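Local coordinates for putative leucoanthocyanidin reductase 1 (Vitis vinifera, PDB 3I6I), which catalyses the NADPH-dependent reduction of leucoanthocyanidins to flavan-3-ols such as catechin, at residues P117-G121 against H122-R126; R141-R144 against Q145-E149; A127-E131 against P132-M136. All coordinates share one frame; numbering follows the deposited sequence.

Contact 1: residues P117-G121 against H122-R126. With NDP (NADPH dihydro-nicotinamide-adenine-dinucleotide phosphate), chain B; ACY (acetic acid), chain C.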
loop_
_atom_site.group_PDB
_atom_site.type_symbol
_atom_site.label_atom_id
_atom_site.label_comp_id
_atom_site.label_asym_id
_atom_site.label_seq_id
_atom_site.Cartn_x
_atom_site.Cartn_y
_atom_site.Cartn_z
ATOM N N PRO A 117 -6.026 4.564 7.176
ATOM C CA PRO A 117 -4.804 4.097 7.858
ATOM C C PRO A 117 -3.858 3.411 6.904
ATOM O O PRO A 117 -4.201 3.180 5.732
ATOM C CB PRO A 117 -5.312 3.138 8.916
ATOM C CG PRO A 117 -6.650 2.656 8.340
ATOM C CD PRO A 117 -7.213 3.752 7.546
ATOM N N SER A 118 -2.678 3.071 7.429
ATOM C CA SER A 118 -1.601 2.507 6.634
ATOM C C SER A 118 -1.865 1.051 6.363
ATOM O O SER A 118 -1.439 0.162 7.104
ATOM C CB SER A 118 -0.242 2.698 7.288
ATOM O OG SER A 118 0.770 2.342 6.366
ATOM N N GLU A 119 -2.645 0.856 5.315
ATOM C CA GLU A 119 -3.092 -0.458 4.845
ATOM C C GLU A 119 -2.239 -0.800 3.594
ATOM O O GLU A 119 -1.076 -1.200 3.716
ATOM C CB GLU A 119 -4.617 -0.415 4.577
ATOM C CG GLU A 119 -5.484 -0.288 5.860
ATOM C CD GLU A 119 -5.762 -1.618 6.514
ATOM O OE1 GLU A 119 -5.682 -2.665 5.807
ATOM O OE2 GLU A 119 -6.045 -1.644 7.739
ATOM N N PHE A 120 -2.771 -0.538 2.398
ATOM C CA PHE A 120 -2.028 -0.587 1.144
ATOM C C PHE A 120 -1.462 -1.941 0.822
ATOM O O PHE A 120 -0.401 -2.033 0.225
ATOM C CB PHE A 120 -0.961 0.548 1.050
ATOM C CG PHE A 120 -1.580 1.912 1.169
ATOM C CD1 PHE A 120 -1.595 2.568 2.372
ATOM C CD2 PHE A 120 -2.265 2.492 0.082
ATOM C CE1 PHE A 120 -2.228 3.798 2.509
ATOM C CE2 PHE A 120 -2.918 3.716 0.220
ATOM C CZ PHE A 120 -2.920 4.373 1.439
ATOM N N GLY A 121 -2.183 -2.997 1.201
ATOM C CA GLY A 121 -1.821 -4.345 0.752
ATOM C C GLY A 121 -3.033 -5.263 0.768
ATOM O O GLY A 121 -3.990 -5.049 0.009
ATOM N N HIS A 122 -3.018 -6.274 1.642
ATOM C CA HIS A 122 -4.093 -7.283 1.667
ATOM C C HIS A 122 -5.218 -6.912 2.597
ATOM O O HIS A 122 -5.164 -5.886 3.338
ATOM C CB HIS A 122 -3.517 -8.659 2.042
ATOM C CG HIS A 122 -2.362 -9.053 1.194
ATOM N ND1 HIS A 122 -1.357 -9.893 1.635
ATOM C CD2 HIS A 122 -2.046 -8.724 -0.087
ATOM C CE1 HIS A 122 -0.477 -10.062 0.659
ATOM N NE2 HIS A 122 -0.871 -9.356 -0.392
ATOM N N ASP A 123 -6.260 -7.737 2.613
ATOM C CA ASP A 123 -7.347 -7.464 3.584
ATOM C C ASP A 123 -6.939 -8.135 4.885
ATOM O O ASP A 123 -6.987 -9.359 4.995
ATOM C CB ASP A 123 -8.677 -8.033 3.077
ATOM C CG ASP A 123 -9.822 -7.795 4.058
ATOM O OD1 ASP A 123 -9.576 -7.651 5.272
ATOM O OD2 ASP A 123 -10.980 -7.728 3.619
ATOM N N VAL A 124 -6.436 -7.344 5.830
ATOM C CA VAL A 124 -5.835 -7.913 7.021
ATOM C C VAL A 124 -6.838 -8.669 7.889
ATOM O O VAL A 124 -6.460 -9.503 8.726
ATOM C CB VAL A 124 -5.113 -6.827 7.853
ATOM C CG1 VAL A 124 -4.102 -6.079 6.975
ATOM C CG2 VAL A 124 -6.108 -5.855 8.482
ATOM N N ASN A 125 -8.130 -8.367 7.708
ATOM C CA ASN A 125 -9.164 -9.138 8.381
ATOM C C ASN A 125 -9.565 -10.462 7.781
ATOM O O ASN A 125 -10.192 -11.263 8.471
ATOM C CB ASN A 125 -10.405 -8.260 8.722
ATOM C CG ASN A 125 -10.255 -7.570 10.084
ATOM O OD1 ASN A 125 -10.730 -6.450 10.302
ATOM N ND2 ASN A 125 -9.574 -8.245 11.003
ATOM N N ARG A 126 -9.172 -10.752 6.543
ATOM C CA ARG A 126 -9.419 -12.014 5.926
ATOM C C ARG A 126 -8.166 -12.885 5.837
ATOM O O ARG A 126 -8.248 -14.095 5.884
ATOM C CB ARG A 126 -9.926 -11.812 4.506
ATOM C CG ARG A 126 -11.325 -11.238 4.479
ATOM C CD ARG A 126 -11.820 -11.125 3.091
ATOM N NE ARG A 126 -13.278 -11.030 3.022
ATOM C CZ ARG A 126 -13.941 -9.902 2.830
ATOM N NH1 ARG A 126 -13.296 -8.745 2.689
ATOM N NH2 ARG A 126 -15.267 -9.941 2.736
HETATM P PA NDP B . 8.208 3.587 4.145
HETATM O O1A NDP B . 9.128 3.073 5.226
HETATM O O2A NDP B . 8.783 3.638 2.609
HETATM O O5B NDP B . 7.624 5.064 4.406
HETATM C C5B NDP B . 7.108 5.394 5.658
HETATM C C4B NDP B . 6.833 6.846 5.763
HETATM O O4B NDP B . 6.256 6.958 7.122
HETATM C C3B NDP B . 8.128 7.697 5.761
HETATM O O3B NDP B . 7.915 8.993 5.139
HETATM C C2B NDP B . 8.425 7.878 7.248
HETATM O O2B NDP B . 9.150 9.091 7.456
HETATM C C1B NDP B . 7.004 8.051 7.777
HETATM N N9A NDP B . 6.826 7.875 9.219
HETATM C C8A NDP B . 7.099 6.763 9.903
HETATM N N7A NDP B . 6.781 6.955 11.185
HETATM C C5A NDP B . 6.287 8.190 11.315
HETATM C C6A NDP B . 5.804 8.927 12.398
HETATM N N6A NDP B . 5.758 8.389 13.619
HETATM N N1A NDP B . 5.377 10.188 12.188
HETATM C C2A NDP B . 5.399 10.715 10.966
HETATM N N3A NDP B . 5.840 10.037 9.898
HETATM C C4A NDP B . 6.301 8.776 10.061
HETATM O O3 NDP B . 6.913 2.648 4.127
HETATM P PN NDP B . 6.219 1.832 2.891
HETATM O O1N NDP B . 5.807 2.601 1.693
HETATM O O2N NDP B . 7.164 0.589 2.697
HETATM O O5D NDP B . 4.942 1.213 3.724
HETATM C C5D NDP B . 3.726 1.967 3.835
HETATM C C4D NDP B . 2.573 1.013 3.981
HETATM O O4D NDP B . 2.483 0.380 2.674
HETATM C C3D NDP B . 2.762 -0.087 4.996
HETATM O O3D NDP B . 1.494 -0.392 5.570
HETATM C C2D NDP B . 3.197 -1.257 4.135
HETATM O O2D NDP B . 2.718 -2.441 4.741
HETATM C C1D NDP B . 2.431 -1.032 2.833
HETATM N N1N NDP B . 3.132 -1.478 1.576
HETATM C C2N NDP B . 2.441 -2.164 0.547
HETATM C C3N NDP B . 3.117 -2.858 -0.366
HETATM C C7N NDP B . 2.356 -3.575 -1.497
HETATM O O7N NDP B . 1.127 -3.476 -1.596
HETATM N N7N NDP B . 3.094 -4.218 -2.386
HETATM C C4N NDP B . 4.651 -2.925 -0.283
HETATM C C5N NDP B . 5.213 -1.724 0.469
HETATM C C6N NDP B . 4.447 -1.021 1.293
HETATM P P2B NDP B . 10.737 8.986 7.993
HETATM O O1X NDP B . 11.586 8.403 6.922
HETATM O O2X NDP B . 11.066 10.478 8.435
HETATM O O3X NDP B . 10.702 8.081 9.291
HETATM C C ACY C . 0.677 -6.364 2.840
HETATM O O ACY C . 1.298 -5.279 2.932
HETATM O OXT ACY C . -0.483 -6.559 3.302
HETATM C CH3 ACY C . 1.388 -7.473 2.105
HETATM O O HOH W 1 -3.993 -3.550 3.690
#

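Contact 2: residues R141-R144 against Q145-E149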
loop_
_atom_site.group_PDB
_atom_site.type_symbol
_atom_site.label_atom_id
_atom_site.label_comp_id
_atom_site.label_asym_id
_atom_site.label_seq_id
_atom_site.Cartn_x
_atom_site.Cartn_y
_atom_site.Cartn_z
ATOM N N ARG A 141 -4.876 -4.694 12.443
ATOM C CA ARG A 141 -6.214 -5.029 12.918
ATOM C C ARG A 141 -6.560 -4.233 14.168
ATOM O O ARG A 141 -7.699 -3.799 14.323
ATOM C CB ARG A 141 -6.312 -6.508 13.269
ATOM C CG ARG A 141 -6.301 -7.424 12.056
ATOM C CD ARG A 141 -6.209 -8.825 12.510
ATOM N NE ARG A 141 -5.994 -9.757 11.420
ATOM C CZ ARG A 141 -5.534 -10.991 11.563
ATOM N NH1 ARG A 141 -5.290 -11.488 12.756
ATOM N NH2 ARG A 141 -5.363 -11.749 10.506
ATOM N N ARG A 142 -5.564 -4.057 15.030
ATOM C CA ARG A 142 -5.722 -3.287 16.276
ATOM C C ARG A 142 -6.001 -1.822 15.916
ATOM O O ARG A 142 -6.876 -1.176 16.495
ATOM C CB ARG A 142 -4.477 -3.463 17.156
ATOM C CG ARG A 142 -4.675 -3.081 18.621
ATOM C CD ARG A 142 -4.221 -1.744 18.893
ATOM N NE ARG A 142 -4.170 -1.450 20.341
ATOM C CZ ARG A 142 -5.154 -0.902 21.070
ATOM N NH1 ARG A 142 -6.364 -0.622 20.546
ATOM N NH2 ARG A 142 -4.922 -0.649 22.356
ATOM N N VAL A 143 -5.308 -1.281 14.939
ATOM C CA VAL A 143 -5.585 0.063 14.479
ATOM C C VAL A 143 -7.015 0.162 13.896
ATOM O O VAL A 143 -7.731 1.102 14.211
ATOM C CB VAL A 143 -4.561 0.567 13.508
ATOM C CG1 VAL A 143 -4.998 1.859 12.826
ATOM C CG2 VAL A 143 -3.182 0.719 14.229
ATOM N N ARG A 144 -7.438 -0.824 13.143
ATOM C CA ARG A 144 -8.805 -0.772 12.559
ATOM C C ARG A 144 -9.854 -0.800 13.680
ATOM O O ARG A 144 -10.850 -0.051 13.621
ATOM C CB ARG A 144 -9.076 -1.974 11.666
ATOM C CG ARG A 144 -8.407 -2.026 10.320
ATOM C CD ARG A 144 -8.933 -3.192 9.525
ATOM N NE ARG A 144 -8.345 -3.254 8.193
ATOM C CZ ARG A 144 -8.853 -3.974 7.176
ATOM N NH1 ARG A 144 -9.941 -4.723 7.318
ATOM N NH2 ARG A 144 -8.250 -3.975 6.011
ATOM N N GLN A 145 -9.617 -1.654 14.689
ATOM C CA GLN A 145 -10.529 -1.779 15.863
ATOM C C GLN A 145 -10.630 -0.411 16.537
ATOM O O GLN A 145 -11.739 0.075 16.814
ATOM C CB GLN A 145 -10.073 -2.880 16.854
ATOM C CG GLN A 145 -10.610 -2.775 18.308
ATOM C CD GLN A 145 -9.630 -2.024 19.270
ATOM O OE1 GLN A 145 -8.417 -2.312 19.256
ATOM N NE2 GLN A 145 -10.144 -1.021 20.046
ATOM N N LEU A 146 -9.482 0.201 16.820
ATOM C CA LEU A 146 -9.471 1.555 17.410
ATOM C C LEU A 146 -10.188 2.616 16.561
ATOM O O LEU A 146 -11.002 3.414 17.083
ATOM C CB LEU A 146 -8.045 2.006 17.751
ATOM C CG LEU A 146 -7.953 3.269 18.597
ATOM C CD1 LEU A 146 -8.651 3.082 19.935
ATOM C CD2 LEU A 146 -6.486 3.660 18.784
ATOM N N VAL A 147 -9.927 2.631 15.271
ATOM C CA VAL A 147 -10.595 3.573 14.362
ATOM C C VAL A 147 -12.108 3.418 14.434
ATOM O O VAL A 147 -12.868 4.396 14.569
ATOM C CB VAL A 147 -10.102 3.365 12.947
ATOM C CG1 VAL A 147 -11.005 4.096 11.903
ATOM C CG2 VAL A 147 -8.610 3.799 12.812
ATOM N N GLU A 148 -12.563 2.176 14.334
ATOM C CA GLU A 148 -14.034 1.933 14.287
ATOM C C GLU A 148 -14.700 2.253 15.624
ATOM O O GLU A 148 -15.797 2.855 15.683
ATOM C CB GLU A 148 -14.321 0.517 13.827
ATOM C CG GLU A 148 -13.796 0.330 12.390
ATOM C CD GLU A 148 -14.050 -1.035 11.758
ATOM O OE1 GLU A 148 -15.146 -1.560 11.965
ATOM O OE2 GLU A 148 -13.150 -1.575 11.029
ATOM N N GLU A 149 -14.067 1.877 16.722
ATOM C CA GLU A 149 -14.642 2.154 18.004
ATOM C C GLU A 149 -14.570 3.631 18.343
ATOM O O GLU A 149 -15.369 4.110 19.129
ATOM C CB GLU A 149 -14.005 1.295 19.103
ATOM C CG GLU A 149 -14.308 -0.204 18.906
ATOM C CD GLU A 149 -13.776 -1.128 20.040
ATOM O OE1 GLU A 149 -12.971 -0.690 20.903
ATOM O OE2 GLU A 149 -14.194 -2.306 20.056
#

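Contact 3: residues A127-E131 against P132-M136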
loop_
_atom_site.group_PDB
_atom_site.type_symbol
_atom_site.label_atom_id
_atom_site.label_comp_id
_atom_site.label_asym_id
_atom_site.label_seq_id
_atom_site.Cartn_x
_atom_site.Cartn_y
_atom_site.Cartn_z
ATOM N N ALA A 127 -7.032 -12.245 5.628
ATOM C CA ALA A 127 -5.755 -12.984 5.363
ATOM C C ALA A 127 -5.164 -13.480 6.677
ATOM O O ALA A 127 -5.230 -12.779 7.688
ATOM C CB ALA A 127 -4.767 -12.073 4.670
ATOM N N ASP A 128 -4.491 -14.628 6.619
ATOM C CA ASP A 128 -3.945 -15.284 7.794
ATOM C C ASP A 128 -2.484 -15.728 7.501
ATOM O O ASP A 128 -2.190 -16.940 7.474
ATOM C CB ASP A 128 -4.867 -16.466 8.120
ATOM C CG ASP A 128 -4.447 -17.254 9.327
ATOM O OD1 ASP A 128 -3.882 -16.664 10.272
ATOM O OD2 ASP A 128 -4.670 -18.497 9.314
ATOM N N PRO A 129 -1.572 -14.756 7.341
ATOM C CA PRO A 129 -0.195 -15.140 7.067
ATOM C C PRO A 129 0.470 -15.776 8.223
ATOM O O PRO A 129 0.059 -15.593 9.365
ATOM C CB PRO A 129 0.494 -13.818 6.756
ATOM C CG PRO A 129 -0.340 -12.805 7.519
ATOM C CD PRO A 129 -1.718 -13.289 7.389
ATOM N N VAL A 130 1.518 -16.533 7.965
ATOM C CA VAL A 130 2.329 -16.993 9.075
ATOM C C VAL A 130 3.101 -15.870 9.765
ATOM O O VAL A 130 3.191 -14.766 9.255
ATOM C CB VAL A 130 3.334 -18.125 8.631
ATOM C CG1 VAL A 130 2.546 -19.279 8.035
ATOM C CG2 VAL A 130 4.431 -17.569 7.628
ATOM N N GLU A 131 3.674 -16.179 10.925
ATOM C CA GLU A 131 4.523 -15.198 11.599
ATOM C C GLU A 131 5.811 -15.035 10.782
ATOM O O GLU A 131 6.270 -15.989 10.167
ATOM C CB GLU A 131 4.855 -15.631 13.006
ATOM C CG GLU A 131 3.647 -15.701 13.940
ATOM C CD GLU A 131 3.210 -14.344 14.455
ATOM O OE1 GLU A 131 3.748 -13.315 13.970
ATOM O OE2 GLU A 131 2.327 -14.295 15.373
ATOM N N PRO A 132 6.432 -13.849 10.810
ATOM C CA PRO A 132 6.028 -12.635 11.529
ATOM C C PRO A 132 5.137 -11.671 10.714
ATOM O O PRO A 132 4.851 -10.573 11.175
ATOM C CB PRO A 132 7.368 -12.006 11.889
ATOM C CG PRO A 132 8.266 -12.358 10.691
ATOM C CD PRO A 132 7.795 -13.729 10.245
ATOM N N GLY A 133 4.686 -12.070 9.525
ATOM C CA GLY A 133 3.691 -11.303 8.782
ATOM C C GLY A 133 2.460 -11.091 9.662
ATOM O O GLY A 133 1.897 -9.985 9.703
ATOM N N LEU A 134 2.083 -12.153 10.392
ATOM C CA LEU A 134 0.880 -12.127 11.224
ATOM C C LEU A 134 0.935 -11.029 12.269
ATOM O O LEU A 134 -0.096 -10.408 12.542
ATOM C CB LEU A 134 0.609 -13.476 11.890
ATOM C CG LEU A 134 -0.749 -13.720 12.582
ATOM C CD1 LEU A 134 -1.982 -13.412 11.685
ATOM C CD2 LEU A 134 -0.830 -15.139 13.172
ATOM N N ASN A 135 2.104 -10.816 12.863
ATOM C CA ASN A 135 2.235 -9.740 13.875
ATOM C C ASN A 135 1.929 -8.385 13.309
ATOM O O ASN A 135 1.210 -7.610 13.929
ATOM C CB ASN A 135 3.625 -9.751 14.489
ATOM C CG ASN A 135 3.699 -8.890 15.734
ATOM O OD1 ASN A 135 3.045 -9.181 16.723
ATOM N ND2 ASN A 135 4.404 -7.791 15.648
ATOM N N MET A 136 2.419 -8.112 12.093
ATOM C CA MET A 136 2.092 -6.899 11.418
ATOM C C MET A 136 0.588 -6.752 11.192
ATOM O O MET A 136 0.046 -5.672 11.413
ATOM C CB MET A 136 2.814 -6.783 10.067
ATOM C CG MET A 136 2.651 -5.388 9.487
ATOM S SD MET A 136 3.549 -5.123 7.955
ATOM C CE MET A 136 5.207 -5.566 8.410
#

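Contact 1: residues P117-G121 against H122-R126
Gly-121 hands the chain to His-122 with phi -155° and psi -114°, a backbone shape far easier for glycine than for other residues, while an inverse gamma turn centred on Ser-118 bends the chain just before. The carboxylate of Glu-119 comes near Val-124, its OE1 lying 3.9 Å from the methyl CG1 of Val-124, because the acid's chain is bent at chi2 (-85°). A water joins Glu-119 to the chain at Gly-121 and His-122: it donates to Glu-119 OE1 at 2.8 Å and to His-122 O at 2.6 Å, and accepts from Gly-121 N at 3.1 Å. The second carboxylate oxygen, Glu-119 OE2, is taken by a salt bridge to Arg-144.

On the cofactor side, Ser-118 offers a short polar side chain close to the ribose, and its OG accepts from NADPH O3D at 2.9 Å. An acetate, probably from the crystallisation liquor, accepts a nearly straight bond from His-122 N to its OXT at 3.0 Å and lays its methyl over one face of the imidazole, CH3 being 3.5 Å from His-122 CE1. With no side chain, Gly-121 leaves room for this guest. Further on, Asp-123 braces the next turn through a salt bridge, OD2 to Arg-126 NH1 at 2.7 Å.

The loop leaves strand 114-116 of the parallel Rossmann sheet. Phe-120 packs on strand 155-158 and helix 198-208, and Val-124 rests on Tyr-137 and Arg-144 of helix 133-149.

Contact 2: residues R141-R144 against Q145-E149
Arg-141 O accepts from Gln-145 N at 2.9 Å, the first of four successive i to i+4 backbone bonds that make this a regular stretch of alpha-helix; Val-143 O to Val-147 N is also 2.9 Å.

Among polar side chains, Arg-142 and Gln-145 run side by side in the same direction, each bent at chi2, with guanidinium and amide planes 32° apart and Arg-142 NH1 3.0 Å from Gln-145 OE1. The other end of that amide, Gln-145 NE2, donates to Glu-149 OE1 at 3.0 Å, arriving above the carboxylate plane. Long, flexible polar chains suit this outer side. Glu-148 lays its CG 3.2 Å from Arg-144 O, and its OE2 goes on to Tyr-156 OH. The extended Arg-144 side chain makes a cation-pi contact with Tyr-156 besides its bridge to Glu-119 in the preceding loop.

Apolar packing falls to the compact branched valines: Val-143 CG1 and Val-147 CG2 meet obliquely at 4.1 Å, on a buried side of the helix.

At the C-terminal end of helix 133-149, Leu-146 and Val-147 lean on Val-103 of helix 99-109, while Arg-141 and Arg-144 face the loop that follows strand 114-116.

Contact 3: residues A127-E131 against P132-M136
Glu-131 sets its flat carboxylate against the first turn of the helix, with CD 3.8 Å from Leu-134 CB. Its OE1 takes a weak hydrogen bond from Asn-135 N at 3.2 Å. A bend at chi2 (-79°) folds the acid back over the turn, and a salt bridge from OE2 to Arg-138 NH1 secures its other oxygen. The second flat group is the peptide after Val-130, whose carbonyl O accepts from Leu-134 N at 3.1 Å; the donor stands 46° above the carbonyl plane. The third is the peptide between Glu-131 and Pro-132, which is cis and brings the two CA atoms to 3.0 Å.

This is a helix start built on a cis-proline. Pro-132 occupies the N-cap position of helix 133-149, where a ring that lacks an amide hydrogen costs no helical bond, and the negative charge of Glu-131 would be favourable beside the amides of the opening turn. The same helix carries Lys-140, an NADPH-binding residue.

One apolar pair joins the approach to the helix: with CG of Leu-134 anti to its backbone N (chi1 -168°), Leu-134 CD1 comes within 4.3 Å of Pro-129 CD. Close packing against backbone surrounds it. The Pro-129 ring sits against the helix backbone at Gly-133 and Leu-134, its CG 3.8 Å from Leu-134 N, and Leu-134 CB lies 3.3 Å from Pro-129 O. Gly-133, lacking a side chain, leaves room where a beta carbon would be tight against Val-130 O and Pro-129 CB. Outside the turn, Val-130 packs on helices 252-260 and 266-277, and Pro-132 meets Asn-262 and Ile-264.

How the contacts relate
From the N terminus the chain leaves strand 114-116 and enters contact 1, which turns the loop past the nicotinamide half of NADPH. It runs straight on into contact 3, where the loop becomes helix 133-149, and that helix ends in contact 2. The three follow in series, none nesting or crossing, yet arginines of the helix reach back to the loop: two arginines of contact 2 bind contact 1, Arg-141 doing so through NE to Val-124 O, while its NH2 approaches Ala-127 O and Leu-134. Contact 2 is thus fastened to both earlier contacts, whereas contacts 1 and 3 merely adjoin. Together they join the end of strand 114-116, helix 99-109 and the helices 252-260 and 266-277.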